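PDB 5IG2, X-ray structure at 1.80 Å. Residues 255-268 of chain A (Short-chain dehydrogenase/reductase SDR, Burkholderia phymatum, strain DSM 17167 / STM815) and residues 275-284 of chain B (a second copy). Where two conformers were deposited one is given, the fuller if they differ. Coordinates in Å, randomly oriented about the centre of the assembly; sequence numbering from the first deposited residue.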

# COMPACT_ATOMS: atom_id res chain seq x y z
N GLU A 255 1.78 6.69 26.44
CA GLU A 255 1.30 5.36 26.83
C GLU A 255 1.81 4.27 25.90
O GLU A 255 1.51 3.09 26.13
CB GLU A 255 -0.23 5.35 26.85
CG GLU A 255 -0.83 6.39 27.77
CD GLU A 255 -0.34 6.24 29.21
OE1 GLU A 255 -0.06 5.10 29.64
OE2 GLU A 255 -0.21 7.27 29.91
N ARG A 256 2.58 4.63 24.87
CA ARG A 256 3.07 3.69 23.86
C ARG A 256 1.92 2.89 23.25
O ARG A 256 2.05 1.71 22.93
CB ARG A 256 4.15 2.77 24.45
CG ARG A 256 5.42 3.55 24.78
CD ARG A 256 6.56 2.64 25.16
NE ARG A 256 7.80 3.38 25.46
CZ ARG A 256 8.09 3.89 26.65
NH1 ARG A 256 7.24 3.78 27.67
NH2 ARG A 256 9.24 4.53 26.84
N ARG A 257 0.78 3.57 23.08
CA ARG A 257 -0.37 2.95 22.45
C ARG A 257 -0.18 2.92 20.94
O ARG A 257 0.22 3.93 20.34
CB ARG A 257 -1.64 3.70 22.82
CG ARG A 257 -2.84 3.24 22.01
CD ARG A 257 -4.16 3.74 22.57
NE ARG A 257 -4.24 5.19 22.64
CZ ARG A 257 -4.04 5.88 23.75
NH1 ARG A 257 -3.78 5.25 24.89
NH2 ARG A 257 -4.11 7.21 23.72
N PHE A 258 -0.47 1.78 20.31
CA PHE A 258 -0.18 1.65 18.89
C PHE A 258 -1.21 2.37 18.01
O PHE A 258 -0.85 3.22 17.21
CB PHE A 258 -0.09 0.18 18.48
CG PHE A 258 0.19 0.00 17.02
CD1 PHE A 258 1.47 0.19 16.52
CD2 PHE A 258 -0.83 -0.29 16.13
CE1 PHE A 258 1.74 0.05 15.17
CE2 PHE A 258 -0.57 -0.42 14.78
CZ PHE A 258 0.71 -0.25 14.30
N TYR A 259 -2.48 2.02 18.15
CA TYR A 259 -3.53 2.61 17.31
C TYR A 259 -3.99 3.95 17.88
O TYR A 259 -4.53 4.01 18.99
CB TYR A 259 -4.72 1.67 17.20
CG TYR A 259 -4.45 0.43 16.37
CD1 TYR A 259 -4.28 0.52 14.99
CD2 TYR A 259 -4.40 -0.83 16.96
CE1 TYR A 259 -4.05 -0.61 14.22
CE2 TYR A 259 -4.17 -1.98 16.20
CZ TYR A 259 -4.00 -1.86 14.83
OH TYR A 259 -3.77 -2.99 14.05
N ILE A 260 -3.80 5.03 17.12
CA ILE A 260 -4.24 6.36 17.53
C ILE A 260 -5.38 6.75 16.60
O ILE A 260 -5.15 7.27 15.50
CB ILE A 260 -3.12 7.39 17.49
CG1 ILE A 260 -1.83 6.83 18.09
CG2 ILE A 260 -3.56 8.67 18.21
CD1 ILE A 260 -0.64 7.76 17.94
N LEU A 261 -6.61 6.52 17.05
CA LEU A 261 -7.82 6.93 16.33
C LEU A 261 -8.31 8.22 16.97
O LEU A 261 -8.97 8.20 18.01
CB LEU A 261 -8.89 5.85 16.38
CG LEU A 261 -8.55 4.42 15.95
CD1 LEU A 261 -9.83 3.66 15.67
CD2 LEU A 261 -7.64 4.38 14.75
N THR A 262 -7.98 9.35 16.34
CA THR A 262 -8.41 10.64 16.86
C THR A 262 -9.90 10.87 16.72
O THR A 262 -10.47 11.67 17.47
CB THR A 262 -7.67 11.77 16.14
OG1 THR A 262 -7.99 11.70 14.75
CG2 THR A 262 -6.16 11.61 16.32
N HIS A 263 -10.56 10.20 15.78
CA HIS A 263 -11.99 10.33 15.54
C HIS A 263 -12.62 8.95 15.67
O HIS A 263 -12.97 8.32 14.66
CB HIS A 263 -12.28 10.92 14.16
CG HIS A 263 -11.66 12.26 13.92
ND1 HIS A 263 -10.30 12.44 13.78
CD2 HIS A 263 -12.21 13.49 13.77
CE1 HIS A 263 -10.04 13.72 13.56
NE2 HIS A 263 -11.19 14.38 13.55
N PRO A 264 -12.77 8.44 16.90
CA PRO A 264 -13.25 7.05 17.06
C PRO A 264 -14.67 6.85 16.57
O PRO A 264 -15.10 5.69 16.47
CB PRO A 264 -13.12 6.80 18.56
CG PRO A 264 -13.15 8.16 19.19
CD PRO A 264 -12.51 9.10 18.19
N ALA A 265 -15.40 7.92 16.25
CA ALA A 265 -16.72 7.77 15.66
C ALA A 265 -16.68 6.99 14.36
O ALA A 265 -17.70 6.43 13.95
CB ALA A 265 -17.34 9.14 15.41
N ILE A 266 -15.52 6.96 13.70
CA ILE A 266 -15.38 6.23 12.45
C ILE A 266 -15.53 4.72 12.62
O ILE A 266 -15.72 4.00 11.63
CB ILE A 266 -14.02 6.62 11.83
CG1 ILE A 266 -14.04 6.43 10.31
CG2 ILE A 266 -12.88 5.83 12.48
CD1 ILE A 266 -15.12 7.25 9.60
N LEU A 267 -15.49 4.22 13.85
CA LEU A 267 -15.34 2.78 14.04
C LEU A 267 -16.55 2.00 13.53
O LEU A 267 -16.41 0.83 13.14
CB LEU A 267 -15.07 2.47 15.51
CG LEU A 267 -13.60 2.71 15.90
CD1 LEU A 267 -13.43 2.89 17.41
CD2 LEU A 267 -12.73 1.58 15.38
N ALA A 268 -17.74 2.62 13.51
CA ALA A 268 -18.89 1.94 12.92
C ALA A 268 -18.65 1.62 11.45
O ALA A 268 -18.94 0.51 10.99
CB ALA A 268 -20.15 2.78 13.08
N GLU B 275 -10.28 -7.12 15.29
CA GLU B 275 -10.61 -6.83 16.68
C GLU B 275 -9.58 -5.89 17.31
O GLU B 275 -9.95 -4.98 18.05
CB GLU B 275 -10.72 -8.13 17.47
CG GLU B 275 -11.31 -7.93 18.85
CD GLU B 275 -11.33 -9.21 19.65
OE1 GLU B 275 -10.25 -9.80 19.86
OE2 GLU B 275 -12.43 -9.62 20.07
N ASP B 276 -8.29 -6.11 17.04
CA ASP B 276 -7.26 -5.17 17.49
C ASP B 276 -7.63 -3.74 17.12
O ASP B 276 -7.57 -2.83 17.96
CB ASP B 276 -5.89 -5.50 16.88
CG ASP B 276 -5.28 -6.79 17.41
OD1 ASP B 276 -5.79 -7.33 18.43
OD2 ASP B 276 -4.27 -7.25 16.81
N ILE B 277 -8.02 -3.53 15.86
CA ILE B 277 -8.31 -2.19 15.36
C ILE B 277 -9.55 -1.63 16.03
O ILE B 277 -9.54 -0.51 16.56
CB ILE B 277 -8.46 -2.21 13.83
CG1 ILE B 277 -7.13 -2.59 13.17
CG2 ILE B 277 -8.98 -0.86 13.33
CD1 ILE B 277 -7.26 -3.02 11.73
N GLU B 278 -10.64 -2.40 16.01
CA GLU B 278 -11.89 -1.93 16.61
C GLU B 278 -11.74 -1.62 18.09
O GLU B 278 -12.41 -0.71 18.61
CB GLU B 278 -12.98 -2.98 16.37
CG GLU B 278 -13.31 -3.14 14.90
CD GLU B 278 -13.93 -4.49 14.56
OE1 GLU B 278 -13.94 -4.86 13.36
OE2 GLU B 278 -14.41 -5.19 15.49
N LEU B 279 -10.85 -2.32 18.80
CA LEU B 279 -10.61 -2.10 20.22
C LEU B 279 -9.45 -1.15 20.49
O LEU B 279 -9.16 -0.88 21.66
CB LEU B 279 -10.34 -3.43 20.92
CG LEU B 279 -11.51 -4.39 20.88
CD1 LEU B 279 -11.22 -5.67 21.66
CD2 LEU B 279 -12.73 -3.69 21.43
N GLN B 280 -8.80 -0.62 19.45
CA GLN B 280 -7.64 0.25 19.62
C GLN B 280 -6.63 -0.40 20.56
O GLN B 280 -6.08 0.23 21.47
CB GLN B 280 -8.08 1.63 20.12
CG GLN B 280 -9.19 2.22 19.25
CD GLN B 280 -9.88 3.40 19.91
OE1 GLN B 280 -9.31 4.49 20.02
NE2 GLN B 280 -11.13 3.20 20.34
N ARG B 281 -6.42 -1.70 20.35
CA ARG B 281 -5.57 -2.55 21.16
C ARG B 281 -4.28 -2.82 20.40
O ARG B 281 -4.31 -3.06 19.19
CB ARG B 281 -6.30 -3.86 21.48
CG ARG B 281 -5.47 -4.96 22.14
CD ARG B 281 -6.34 -6.19 22.40
NE ARG B 281 -6.69 -6.87 21.15
CZ ARG B 281 -7.64 -7.79 21.02
NH1 ARG B 281 -8.38 -8.14 22.07
NH2 ARG B 281 -7.86 -8.35 19.84
N ASN B 282 -3.14 -2.78 21.10
CA ASN B 282 -1.86 -3.01 20.44
C ASN B 282 -1.88 -4.36 19.72
O ASN B 282 -2.48 -5.32 20.22
CB ASN B 282 -0.73 -2.96 21.46
CG ASN B 282 -0.47 -1.54 21.96
OD1 ASN B 282 -1.12 -0.60 21.53
ND2 ASN B 282 0.46 -1.40 22.89
N PRO B 283 -1.25 -4.46 18.56
CA PRO B 283 -1.40 -5.66 17.72
C PRO B 283 -1.10 -6.95 18.47
O PRO B 283 -0.10 -7.07 19.18
CB PRO B 283 -0.40 -5.42 16.59
CG PRO B 283 -0.36 -3.92 16.46
CD PRO B 283 -0.51 -3.39 17.86
N THR B 284 -2.00 -7.92 18.30
CA THR B 284 -1.83 -9.25 18.89
C THR B 284 -0.98 -10.11 17.97
O THR B 284 -1.21 -10.16 16.76
CB THR B 284 -3.20 -9.92 19.08
OG1 THR B 284 -4.05 -9.09 19.87
CG2 THR B 284 -3.05 -11.27 19.75
O HOH W 1 -3.35 -5.84 14.67
O HOH W 2 -3.37 0.41 20.20
O HOH W 3 -6.80 5.41 19.64
O HOH W 4 -9.82 7.15 20.67

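An extended segment of one subunit lies against the end of a helix and the loop that follows it in a second copy, in a contact built around the ring of Y259(A), with one strong direct hydrogen bond and a row of bridging waters doing most of the polar work. Together the two surfaces bury 627 Å². The chain B helix closes in a Schellman motif: Q280(B) turns to positive phi, and the last turn is tied by Q280(B) N to I277(B) O at 3.0 Å and R281(B) N to D276(B) O at 2.9 Å. Chain A passes this turn with F258(A) nearest N282(B) (CA to CA 5.2 Å) and Y259(A) nearest Q280(B) (CA to CA 5.3 Å), yet no backbone-to-backbone hydrogen bond joins the two stretches.

The direct polar link comes instead from the side-chain amide of N282(B). N282(B) OD1 accepts from F258(A) N at 2.8 Å with an angle of 161°, while N282(B) ND2 makes a weak bond to R256(A) O at 3.5 Å; one amide thus meets a donor and an acceptor of the chain A backbone, just where R256(A), itself at positive phi, leaves the preceding helix. Next along the chain, P283(B) lays its ring over a face of F258(A), P283(B) CG lying 4.0 Å from the F258(A) ring centroid and 23° off its normal, a CH-pi contact that sets a proline C–H against the aromatic electron cloud.

Y259(A), the residue most covered by the other stretch, points toward chain B. I277(B) CA sits over one face of its ring, and I277(B) CG1 packs 3.6 Å from Y259(A) CZ. At the ring edge, Y259(A) CD2 approaches R281(B) O at 3.2 Å, so the carbonyl oxygen meets the rim, where aromatic hydrogens carry slight positive charge. The phenol oxygen reaches water 1, which donates to Y259(A) OH at 2.9 Å and to D276(B) OD2 at 2.7 Å. That aspartate is held by its own chain: D276(B) OD2 accepts from T284(B) N at 2.8 Å, and D276(B) OD1 forms a salt bridge with R281(B) NH2 at 2.7 Å, bracing the loop against the helix.

Waters make further polar links. Water 2 accepts from Y259(A) N at 2.8 Å and donates to N282(B) OD1 at 2.8 Å. Q280(B) OE1 receives two waters: water 3, 2.7 Å from that oxygen, also donates to Y259(A) O at 2.7 Å and accepts from L261(A) N at 2.8 Å, whereas water 4, 2.8 Å from the same OE1, donates to L261(A) O at 3.0 Å. The glutamine therefore serves chain A backbone groups through solvent.

Farther along, L267(A) points toward chain B. L267(A) CD2 lies 3.8 Å from E278(B) CA and 4.0 Å from I277(B) O, and L267(A) CD1 lies 3.7 Å from Q280(B) NE2, so the leucine packs against both backbone and the glutamine side chain.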